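Local structure of sugar phosphate isomerase/epimerase (Parabacteroides distasonis, 3OBE) at residues Q32-D37 / T286-V291; M23-Y28 / Y274-E279; E107-F112 / S149-R154. The protein probably acts as a sugar isomerase or epimerase with a TIM-barrel fold, its substrate uncertain. All coordinates share one frame; numbering follows the deposited sequence.

Contact 1 (Q32-D37 / T286-V291); sequences QELLQD and TQFEGV
E33 reaches from helix 32-35 to the first turn of helix 287-300, and its carboxylate takes two backbone N-H groups there, one on each oxygen. F288 N donates to OE1 of E33 over 2.9 Å at an N-H...O angle of 158°. Q287 N gives an equally short bond to OE2 of E33 at 156°. Both donors come in on the syn side, somewhat out of the carboxylate plane, and both belong to a first helical turn, where amide hydrogens have no carbonyl of the preceding turn to bind. T286, the N-cap, takes E289 N on its OG1 at 3.0 Å, and its CB lies beside E33 OE1. The F288 ring lies beside the stem of the glutamate: CD2 of F288 is 3.9 Å from E33 CB, and E33 O lies in the ring plane at the edge. F288 also packs on R44 and L45 of helix 38-48. An alanine at E33 would probably leave the amides of Q287 and F288 without their acceptor and the helix start less firmly tied to helix 32-35. With T286 bonding one amide and E33 two, the carboxylate sits at the positive end of the helix dipole, which would probably favour its ionised form.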
loop_
_atom_site.group_PDB
_atom_site.type_symbol
_atom_site.label_atom_id
_atom_site.label_comp_id
_atom_site.label_asym_id
_atom_site.label_seq_id
_atom_site.Cartn_x
_atom_site.Cartn_y
_atom_site.Cartn_z
ATOM N N GLN A 32 -5.934 14.454 -9.501
ATOM C CA GLN A 32 -5.578 15.774 -9.980
ATOM C C GLN A 32 -5.871 16.832 -8.936
ATOM O O GLN A 32 -5.342 17.926 -9.028
ATOM C CB GLN A 32 -6.296 16.072 -11.322
ATOM C CG GLN A 32 -5.695 15.289 -12.483
ATOM C CD GLN A 32 -4.257 15.718 -12.785
ATOM O OE1 GLN A 32 -3.911 16.908 -12.707
ATOM N NE2 GLN A 32 -3.407 14.745 -13.093
ATOM N N GLU A 33 -6.694 16.517 -7.922
ATOM C CA GLU A 33 -7.048 17.564 -6.954
ATOM C C GLU A 33 -5.827 17.998 -6.156
ATOM O O GLU A 33 -5.728 19.173 -5.789
ATOM C CB GLU A 33 -8.142 17.128 -5.987
ATOM C CG GLU A 33 -9.418 16.768 -6.666
ATOM C CD GLU A 33 -10.513 16.303 -5.721
ATOM O OE1 GLU A 33 -10.513 16.716 -4.522
ATOM O OE2 GLU A 33 -11.394 15.557 -6.228
ATOM N N LEU A 34 -4.904 17.071 -5.928
ATOM C CA LEU A 34 -3.655 17.370 -5.211
ATOM C C LEU A 34 -2.621 17.957 -6.185
ATOM O O LEU A 34 -2.057 19.005 -5.919
ATOM C CB LEU A 34 -3.093 16.122 -4.504
ATOM C CG LEU A 34 -1.799 16.277 -3.684
ATOM C CD1 LEU A 34 -1.883 17.391 -2.632
ATOM C CD2 LEU A 34 -1.375 14.927 -3.018
ATOM N N LEU A 35 -2.438 17.293 -7.323
ATOM C CA LEU A 35 -1.402 17.652 -8.295
ATOM C C LEU A 35 -1.520 19.075 -8.797
ATOM O O LEU A 35 -0.504 19.729 -9.032
ATOM C CB LEU A 35 -1.384 16.670 -9.470
ATOM C CG LEU A 35 -1.055 15.205 -9.157
ATOM C CD1 LEU A 35 -1.397 14.346 -10.361
ATOM C CD2 LEU A 35 0.381 15.025 -8.734
ATOM N N GLN A 36 -2.746 19.580 -8.912
ATOM C CA GLN A 36 -2.990 20.928 -9.424
ATOM C C GLN A 36 -2.645 22.049 -8.435
ATOM O O GLN A 36 -2.565 23.217 -8.837
ATOM C CB GLN A 36 -4.461 21.080 -9.840
ATOM C CG GLN A 36 -5.430 21.317 -8.653
ATOM C CD GLN A 36 -6.906 21.131 -9.020
ATOM O OE1 GLN A 36 -7.248 20.861 -10.182
ATOM N NE2 GLN A 36 -7.791 21.273 -8.023
ATOM N N ASP A 37 -2.500 21.737 -7.149
ATOM C CA ASP A 37 -2.090 22.759 -6.158
ATOM C C ASP A 37 -1.464 22.077 -4.957
ATOM O O ASP A 37 -2.105 21.918 -3.903
ATOM C CB ASP A 37 -3.267 23.625 -5.718
ATOM C CG ASP A 37 -2.835 24.814 -4.845
ATOM O OD1 ASP A 37 -1.613 25.000 -4.659
ATOM O OD2 ASP A 37 -3.710 25.563 -4.335
ATOM N N THR A 286 -15.959 15.851 -4.028
ATOM C CA THR A 286 -14.516 15.865 -4.239
ATOM C C THR A 286 -13.836 14.729 -3.495
ATOM O O THR A 286 -14.265 14.308 -2.416
ATOM C CB THR A 286 -13.877 17.210 -3.789
ATOM O OG1 THR A 286 -14.023 17.388 -2.368
ATOM C CG2 THR A 286 -14.482 18.378 -4.501
ATOM N N GLN A 287 -12.700 14.280 -4.031
ATOM C CA GLN A 287 -11.860 13.352 -3.286
ATOM C C GLN A 287 -11.351 13.975 -2.008
ATOM O O GLN A 287 -11.273 13.272 -0.990
ATOM C CB GLN A 287 -10.710 12.845 -4.159
ATOM C CG GLN A 287 -11.199 12.001 -5.348
ATOM C CD GLN A 287 -11.966 10.786 -4.892
ATOM O OE1 GLN A 287 -13.192 10.780 -4.912
ATOM N NE2 GLN A 287 -11.259 9.751 -4.479
ATOM N N PHE A 288 -11.040 15.272 -2.029
ATOM C CA PHE A 288 -10.589 15.921 -0.766
ATOM C C PHE A 288 -11.598 15.748 0.336
ATOM O O PHE A 288 -11.223 15.470 1.464
ATOM C CB PHE A 288 -10.224 17.383 -0.931
ATOM C CG PHE A 288 -8.755 17.606 -0.997
ATOM C CD1 PHE A 288 -7.975 17.434 0.127
ATOM C CD2 PHE A 288 -8.144 17.954 -2.182
ATOM C CE1 PHE A 288 -6.614 17.640 0.073
ATOM C CE2 PHE A 288 -6.761 18.138 -2.238
ATOM C CZ PHE A 288 -6.020 17.985 -1.093
ATOM N N GLU A 289 -12.875 15.939 0.029
ATOM C CA GLU A 289 -13.912 15.747 1.039
ATOM C C GLU A 289 -13.871 14.382 1.651
ATOM O O GLU A 289 -13.891 14.237 2.866
ATOM C CB GLU A 289 -15.298 16.037 0.480
ATOM C CG GLU A 289 -16.365 15.858 1.591
ATOM C CD GLU A 289 -17.781 16.019 1.138
ATOM O OE1 GLU A 289 -18.008 16.384 -0.036
ATOM O OE2 GLU A 289 -18.674 15.703 1.991
ATOM N N GLY A 290 -13.797 13.365 0.810
ATOM C CA GLY A 290 -13.795 11.964 1.285
ATOM C C GLY A 290 -12.562 11.655 2.103
ATOM O O GLY A 290 -12.648 11.019 3.152
ATOM N N VAL A 291 -11.448 12.243 1.686
ATOM C CA VAL A 291 -10.177 12.063 2.385
ATOM C C VAL A 291 -10.200 12.778 3.747
ATOM O O VAL A 291 -9.759 12.242 4.747
ATOM C CB VAL A 291 -9.016 12.537 1.462
ATOM C CG1 VAL A 291 -7.802 12.826 2.247
ATOM C CG2 VAL A 291 -8.804 11.465 0.337
#

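Contact 2 (M23-Y28 / Y274-E279); sequences MGLQTY and YYVELE. With EOH (ethanol), chain D.
G24 and V276 join the two strands through a bond of 2.8 Å from V276 N to G24 O, nearly straight at 177°, although the donor stands 49° out of the carbonyl plane. V276 then returns the pairing: its O accepts Q26 N at 2.8 Å, this time in the carbonyl plane. A third bond, from G24 N to Y274 O, is weak and bent. The parallel pairing sets G24 beside Y275 and L25 beside V276, with the short strand axes 53° apart. G24 lacks a side chain exactly where Y275 CD1 closes to 3.6 Å from its CA; a CB here would clash with that ring and with Y274 O. On the face of L25 and V276, L25 CD1 rests 4.1 Å from V276 CB. CG of M23, a selenomethionine, lies 3.6 Å from OH of Y274.

Farther along, Q26 and E277 run side by side in the same direction, CG of Q26 lying 3.5 Å from OE1 of E277. The chain of Q26 bends at chi2, and its OE1 accepts Y28 N in plane, on a lone pair, while NE2 bonds to E54 and I55. H244 touches both Q26 and E277. Further out, S93 bonds Y275 OH, and an ethanol, probably from the crystallisation liquor, accepts Y274 N at 3.0 Å. M23 and V276 pack against helix 287-300. This is the closure of a TIM barrel, first strand beside last; a phosphate ion, probably also from the liquor, lies near E277, consistent with a pocket at the barrel's C-terminal end, where TIM barrels carry their active sites.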
loop_
_atom_site.group_PDB
_atom_site.type_symbol
_atom_site.label_atom_id
_atom_site.label_comp_id
_atom_site.label_asym_id
_atom_site.label_seq_id
_atom_site.Cartn_x
_atom_site.Cartn_y
_atom_site.Cartn_z
HETATM N N MSE A 23 -0.949 8.548 10.587
HETATM C CA MSE A 23 -1.987 8.180 9.640
HETATM C C MSE A 23 -1.521 8.470 8.222
HETATM O O MSE A 23 -1.121 9.591 7.893
HETATM C CB MSE A 23 -3.279 8.965 9.948
HETATM C CG MSE A 23 -4.333 8.768 8.953
HETATM SE SE MSE A 23 -5.900 9.785 9.646
HETATM C CE MSE A 23 -5.383 11.407 9.203
ATOM N N GLY A 24 -1.565 7.449 7.367
ATOM C CA GLY A 24 -1.151 7.636 5.993
ATOM C C GLY A 24 -2.263 7.733 4.972
ATOM O O GLY A 24 -3.418 7.323 5.213
ATOM N N LEU A 25 -1.880 8.252 3.814
ATOM C CA LEU A 25 -2.783 8.372 2.663
ATOM C C LEU A 25 -2.051 7.953 1.418
ATOM O O LEU A 25 -0.942 8.455 1.156
ATOM C CB LEU A 25 -3.230 9.852 2.464
ATOM C CG LEU A 25 -4.149 10.094 1.248
ATOM C CD1 LEU A 25 -5.518 9.448 1.435
ATOM C CD2 LEU A 25 -4.340 11.574 0.955
ATOM N N GLN A 26 -2.685 7.105 0.604
ATOM C CA GLN A 26 -2.223 6.862 -0.763
ATOM C C GLN A 26 -2.711 7.997 -1.651
ATOM O O GLN A 26 -3.900 8.213 -1.819
ATOM C CB GLN A 26 -2.696 5.495 -1.256
ATOM C CG GLN A 26 -2.625 5.243 -2.771
ATOM C CD GLN A 26 -1.261 5.527 -3.393
ATOM O OE1 GLN A 26 -1.118 6.479 -4.150
ATOM N NE2 GLN A 26 -0.246 4.714 -3.055
ATOM N N THR A 27 -1.784 8.778 -2.194
ATOM C CA THR A 27 -2.139 9.999 -2.835
ATOM C C THR A 27 -2.860 9.868 -4.198
ATOM O O THR A 27 -3.452 10.854 -4.721
ATOM C CB THR A 27 -0.883 10.879 -3.053
ATOM O OG1 THR A 27 0.037 10.191 -3.892
ATOM C CG2 THR A 27 -0.242 11.303 -1.671
ATOM N N TYR A 28 -2.818 8.666 -4.757
ATOM C CA TYR A 28 -3.617 8.355 -5.914
ATOM C C TYR A 28 -5.114 8.629 -5.635
ATOM O O TYR A 28 -5.856 8.968 -6.553
ATOM C CB TYR A 28 -3.404 6.917 -6.306
ATOM C CG TYR A 28 -4.029 6.547 -7.633
ATOM C CD1 TYR A 28 -3.516 7.031 -8.825
ATOM C CD2 TYR A 28 -5.169 5.730 -7.663
ATOM C CE1 TYR A 28 -4.092 6.683 -10.042
ATOM C CE2 TYR A 28 -5.752 5.387 -8.873
ATOM C CZ TYR A 28 -5.219 5.870 -10.034
ATOM O OH TYR A 28 -5.796 5.506 -11.227
ATOM N N TYR A 274 -0.380 2.299 8.254
ATOM C CA TYR A 274 -1.417 2.129 7.272
ATOM C C TYR A 274 -1.626 3.345 6.379
ATOM O O TYR A 274 -1.317 4.489 6.755
ATOM C CB TYR A 274 -2.745 1.777 7.948
ATOM C CG TYR A 274 -3.351 2.915 8.755
ATOM C CD1 TYR A 274 -4.202 3.839 8.182
ATOM C CD2 TYR A 274 -3.066 3.041 10.118
ATOM C CE1 TYR A 274 -4.753 4.868 8.931
ATOM C CE2 TYR A 274 -3.576 4.100 10.852
ATOM C CZ TYR A 274 -4.428 4.977 10.265
ATOM O OH TYR A 274 -4.958 5.975 11.064
ATOM N N TYR A 275 -2.158 3.089 5.203
ATOM C CA TYR A 275 -2.503 4.144 4.277
ATOM C C TYR A 275 -3.950 4.020 3.873
ATOM O O TYR A 275 -4.420 2.940 3.464
ATOM C CB TYR A 275 -1.600 4.101 3.035
ATOM C CG TYR A 275 -0.162 4.211 3.427
ATOM C CD1 TYR A 275 0.452 5.442 3.590
ATOM C CD2 TYR A 275 0.607 3.060 3.650
ATOM C CE1 TYR A 275 1.806 5.530 3.994
ATOM C CE2 TYR A 275 1.910 3.137 4.081
ATOM C CZ TYR A 275 2.517 4.371 4.226
ATOM O OH TYR A 275 3.830 4.427 4.663
ATOM N N VAL A 276 -4.652 5.152 3.993
ATOM C CA VAL A 276 -5.995 5.305 3.482
ATOM C C VAL A 276 -6.009 5.405 1.954
ATOM O O VAL A 276 -5.159 6.088 1.353
ATOM C CB VAL A 276 -6.640 6.588 4.092
ATOM C CG1 VAL A 276 -7.974 6.900 3.474
ATOM C CG2 VAL A 276 -6.768 6.448 5.629
ATOM N N GLU A 277 -7.001 4.783 1.340
ATOM C CA GLU A 277 -7.267 4.992 -0.077
ATOM C C GLU A 277 -8.754 5.115 -0.318
ATOM O O GLU A 277 -9.551 4.406 0.300
ATOM C CB GLU A 277 -6.687 3.885 -0.941
ATOM C CG GLU A 277 -6.846 4.198 -2.461
ATOM C CD GLU A 277 -5.884 3.470 -3.384
ATOM O OE1 GLU A 277 -5.027 2.713 -2.903
ATOM O OE2 GLU A 277 -6.012 3.709 -4.610
ATOM N N LEU A 278 -9.119 5.995 -1.238
ATOM C CA LEU A 278 -10.475 6.129 -1.744
ATOM C C LEU A 278 -10.468 6.064 -3.265
ATOM O O LEU A 278 -9.584 6.613 -3.908
ATOM C CB LEU A 278 -11.132 7.442 -1.370
ATOM C CG LEU A 278 -11.686 7.656 0.036
ATOM C CD1 LEU A 278 -10.638 7.616 1.109
ATOM C CD2 LEU A 278 -12.548 8.951 0.116
ATOM N N GLU A 279 -11.450 5.343 -3.779
ATOM C CA GLU A 279 -11.751 5.372 -5.198
ATOM C C GLU A 279 -12.576 6.625 -5.504
ATOM O O GLU A 279 -12.935 7.380 -4.600
ATOM C CB GLU A 279 -12.436 4.071 -5.613
ATOM C CG GLU A 279 -13.856 3.910 -5.114
ATOM C CD GLU A 279 -14.404 2.548 -5.464
ATOM O OE1 GLU A 279 -14.072 1.580 -4.758
ATOM O OE2 GLU A 279 -15.147 2.464 -6.479
HETATM C C1 EOH D . 1.311 5.767 8.836
HETATM C C2 EOH D . 2.100 5.175 7.675
HETATM O O EOH D . 0.382 4.915 9.500
#

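Contact 3 (E107-F112 / S149-R154); sequences ENMPKF and SEIFNR
M109 and I151 bring the two helices closest, their CA atoms 6.1 Å apart. The first turn of helix 109-126 thus meets the middle of helix 142-160, whose E150, I151 and R154 occupy adjacent turns of one side. M109, a selenomethionine modelled in two conformers, touches all three side chains. In the conformer described here, CG of M109 meets CG1 of I151 at 3.8 Å; an approach of SE of M109 to OE1 of E150 is tentative, since it rests on that one conformer. The guanidinium of R154 turns one face to M109, whose CB stands 3.5 Å above its plane, over the centre, the two side chains crossing at about a right angle. I151 also faces F112, with CG2 of I151 3.8 Å from CG of F112 and 4.3 Å from the ring centroid, an off-centre CH-pi contact 29° from the normal. CD1 of I151 runs on to CD2 and CE2 of F112. Y104 touches both F112 and I151. The NH2 of R154 forms a salt bridge with D113, which is likely to restrain the guanidinium. The chemistry is therefore mainly apolar contact: M109 is the hub, with buried I151 and F112 beside it, while R154 lays a flat cation across M109 and keeps its charge paired with D113.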
loop_
_atom_site.group_PDB
_atom_site.type_symbol
_atom_site.label_atom_id
_atom_site.label_comp_id
_atom_site.label_asym_id
_atom_site.label_seq_id
_atom_site.Cartn_x
_atom_site.Cartn_y
_atom_site.Cartn_z
ATOM N N GLU A 107 13.692 -16.776 -16.600
ATOM C CA GLU A 107 14.661 -16.188 -17.504
ATOM C C GLU A 107 14.793 -14.673 -17.337
ATOM O O GLU A 107 15.872 -14.113 -17.633
ATOM C CB GLU A 107 14.273 -16.507 -18.954
ATOM C CG GLU A 107 14.461 -17.967 -19.348
ATOM C CD GLU A 107 13.453 -18.964 -18.702
ATOM O OE1 GLU A 107 12.279 -18.581 -18.338
ATOM O OE2 GLU A 107 13.874 -20.170 -18.586
ATOM N N ASN A 108 13.677 -14.032 -16.947
ATOM C CA ASN A 108 13.592 -12.585 -16.793
ATOM C C ASN A 108 13.988 -12.108 -15.414
ATOM O O ASN A 108 13.939 -10.927 -15.167
ATOM C CB ASN A 108 12.195 -12.079 -17.130
ATOM C CG ASN A 108 11.955 -11.988 -18.628
ATOM O OD1 ASN A 108 12.903 -12.016 -19.392
ATOM N ND2 ASN A 108 10.701 -11.931 -19.045
HETATM N N MSE A 109 14.378 -12.997 -14.513
HETATM C CA MSE A 109 14.667 -12.570 -13.133
HETATM C C MSE A 109 15.775 -11.477 -13.098
HETATM O O MSE A 109 15.640 -10.511 -12.367
HETATM C CB MSE A 109 14.932 -13.784 -12.209
HETATM C CG MSE A 109 13.709 -14.737 -12.091
HETATM SE SE MSE A 109 13.645 -16.026 -10.578
HETATM C CE MSE A 109 14.995 -17.313 -11.203
ATOM N N PRO A 110 16.832 -11.597 -13.929
ATOM C CA PRO A 110 17.807 -10.488 -13.927
ATOM C C PRO A 110 17.229 -9.132 -14.374
ATOM O O PRO A 110 17.670 -8.094 -13.865
ATOM C CB PRO A 110 18.920 -10.972 -14.870
ATOM C CG PRO A 110 18.823 -12.503 -14.754
ATOM C CD PRO A 110 17.345 -12.768 -14.661
ATOM N N LYS A 111 16.298 -9.123 -15.328
ATOM C CA LYS A 111 15.658 -7.869 -15.749
ATOM C C LYS A 111 14.832 -7.227 -14.608
ATOM O O LYS A 111 14.819 -5.999 -14.431
ATOM C CB LYS A 111 14.780 -8.082 -16.986
ATOM C CG LYS A 111 15.535 -8.488 -18.253
ATOM C CD LYS A 111 14.550 -8.668 -19.437
ATOM C CE LYS A 111 15.086 -9.547 -20.570
ATOM N NZ LYS A 111 13.958 -10.162 -21.397
ATOM N N PHE A 112 14.101 -8.052 -13.857
ATOM C CA PHE A 112 13.353 -7.545 -12.733
ATOM C C PHE A 112 14.308 -7.001 -11.681
ATOM O O PHE A 112 14.028 -5.966 -11.044
ATOM C CB PHE A 112 12.429 -8.610 -12.111
ATOM C CG PHE A 112 11.203 -8.888 -12.938
ATOM C CD1 PHE A 112 10.163 -7.993 -12.955
ATOM C CD2 PHE A 112 11.106 -10.058 -13.703
ATOM C CE1 PHE A 112 9.020 -8.226 -13.739
ATOM C CE2 PHE A 112 9.966 -10.306 -14.484
ATOM C CZ PHE A 112 8.924 -9.395 -14.488
ATOM N N SER A 149 6.762 -15.430 -6.773
ATOM C CA SER A 149 7.291 -15.286 -5.418
ATOM C C SER A 149 8.822 -15.177 -5.411
ATOM O O SER A 149 9.375 -14.417 -4.610
ATOM C CB SER A 149 6.846 -16.422 -4.507
ATOM O OG SER A 149 5.437 -16.467 -4.441
ATOM N N GLU A 150 9.494 -15.934 -6.279
ATOM C CA GLU A 150 10.949 -15.893 -6.365
ATOM C C GLU A 150 11.443 -14.526 -6.806
ATOM O O GLU A 150 12.433 -14.030 -6.291
ATOM C CB GLU A 150 11.473 -16.938 -7.329
ATOM C CG GLU A 150 11.239 -18.335 -6.823
ATOM C CD GLU A 150 11.664 -19.413 -7.761
ATOM O OE1 GLU A 150 12.428 -19.142 -8.720
ATOM O OE2 GLU A 150 11.245 -20.584 -7.474
ATOM N N ILE A 151 10.738 -13.918 -7.751
ATOM C CA ILE A 151 11.028 -12.568 -8.231
ATOM C C ILE A 151 10.783 -11.522 -7.117
ATOM O O ILE A 151 11.589 -10.620 -6.921
ATOM C CB ILE A 151 10.164 -12.240 -9.457
ATOM C CG1 ILE A 151 10.669 -13.076 -10.654
ATOM C CG2 ILE A 151 10.212 -10.732 -9.726
ATOM C CD1 ILE A 151 9.731 -13.180 -11.893
ATOM N N PHE A 152 9.698 -11.673 -6.384
ATOM C CA PHE A 152 9.418 -10.820 -5.197
ATOM C C PHE A 152 10.507 -10.922 -4.133
ATOM O O PHE A 152 10.934 -9.914 -3.622
ATOM C CB PHE A 152 8.058 -11.158 -4.597
ATOM C CG PHE A 152 6.857 -10.747 -5.437
ATOM C CD1 PHE A 152 6.959 -9.991 -6.587
ATOM C CD2 PHE A 152 5.610 -11.120 -5.004
ATOM C CE1 PHE A 152 5.812 -9.599 -7.265
ATOM C CE2 PHE A 152 4.478 -10.725 -5.643
ATOM C CZ PHE A 152 4.582 -9.978 -6.788
ATOM N N ASN A 153 10.964 -12.147 -3.819
ATOM C CA ASN A 153 12.102 -12.357 -2.928
ATOM C C ASN A 153 13.339 -11.580 -3.373
ATOM O O ASN A 153 13.944 -10.874 -2.581
ATOM C CB ASN A 153 12.424 -13.822 -2.783
ATOM C CG ASN A 153 11.546 -14.530 -1.785
ATOM O OD1 ASN A 153 10.951 -13.934 -0.909
ATOM N ND2 ASN A 153 11.488 -15.860 -1.912
ATOM N N ARG A 154 13.664 -11.673 -4.653
ATOM C CA ARG A 154 14.819 -10.991 -5.186
ATOM C C ARG A 154 14.655 -9.501 -5.083
ATOM O O ARG A 154 15.587 -8.814 -4.788
ATOM C CB ARG A 154 15.095 -11.423 -6.641
ATOM C CG ARG A 154 15.611 -12.876 -6.748
ATOM C CD ARG A 154 15.457 -13.383 -8.178
ATOM N NE ARG A 154 16.461 -12.824 -9.069
ATOM C CZ ARG A 154 17.423 -13.514 -9.686
ATOM N NH1 ARG A 154 17.554 -14.819 -9.521
ATOM N NH2 ARG A 154 18.248 -12.879 -10.504
#

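Contacts 1 and 2 lie at the same seam of the barrel, their centres 12 Å apart, and interleave along the chain: strand 24-26 leads to helix 32-35, and strand 273-276 to helix 287-300. Contact 2 pairs the strands inside, and contact 1 the helices that follow them, so the chain's two ends are joined at two layers. They touch directly, through Q287 NE2 and E279 O at 2.9 Å and through L278 against G290. Contact 3, in sequence between the first and second segments of both, packs helices 109-126 and 142-160, which flank strand 130-133. Its centre is about 36 Å from contact 1's, on the opposite side of the chain's centre, and about 28 Å from contact 2's.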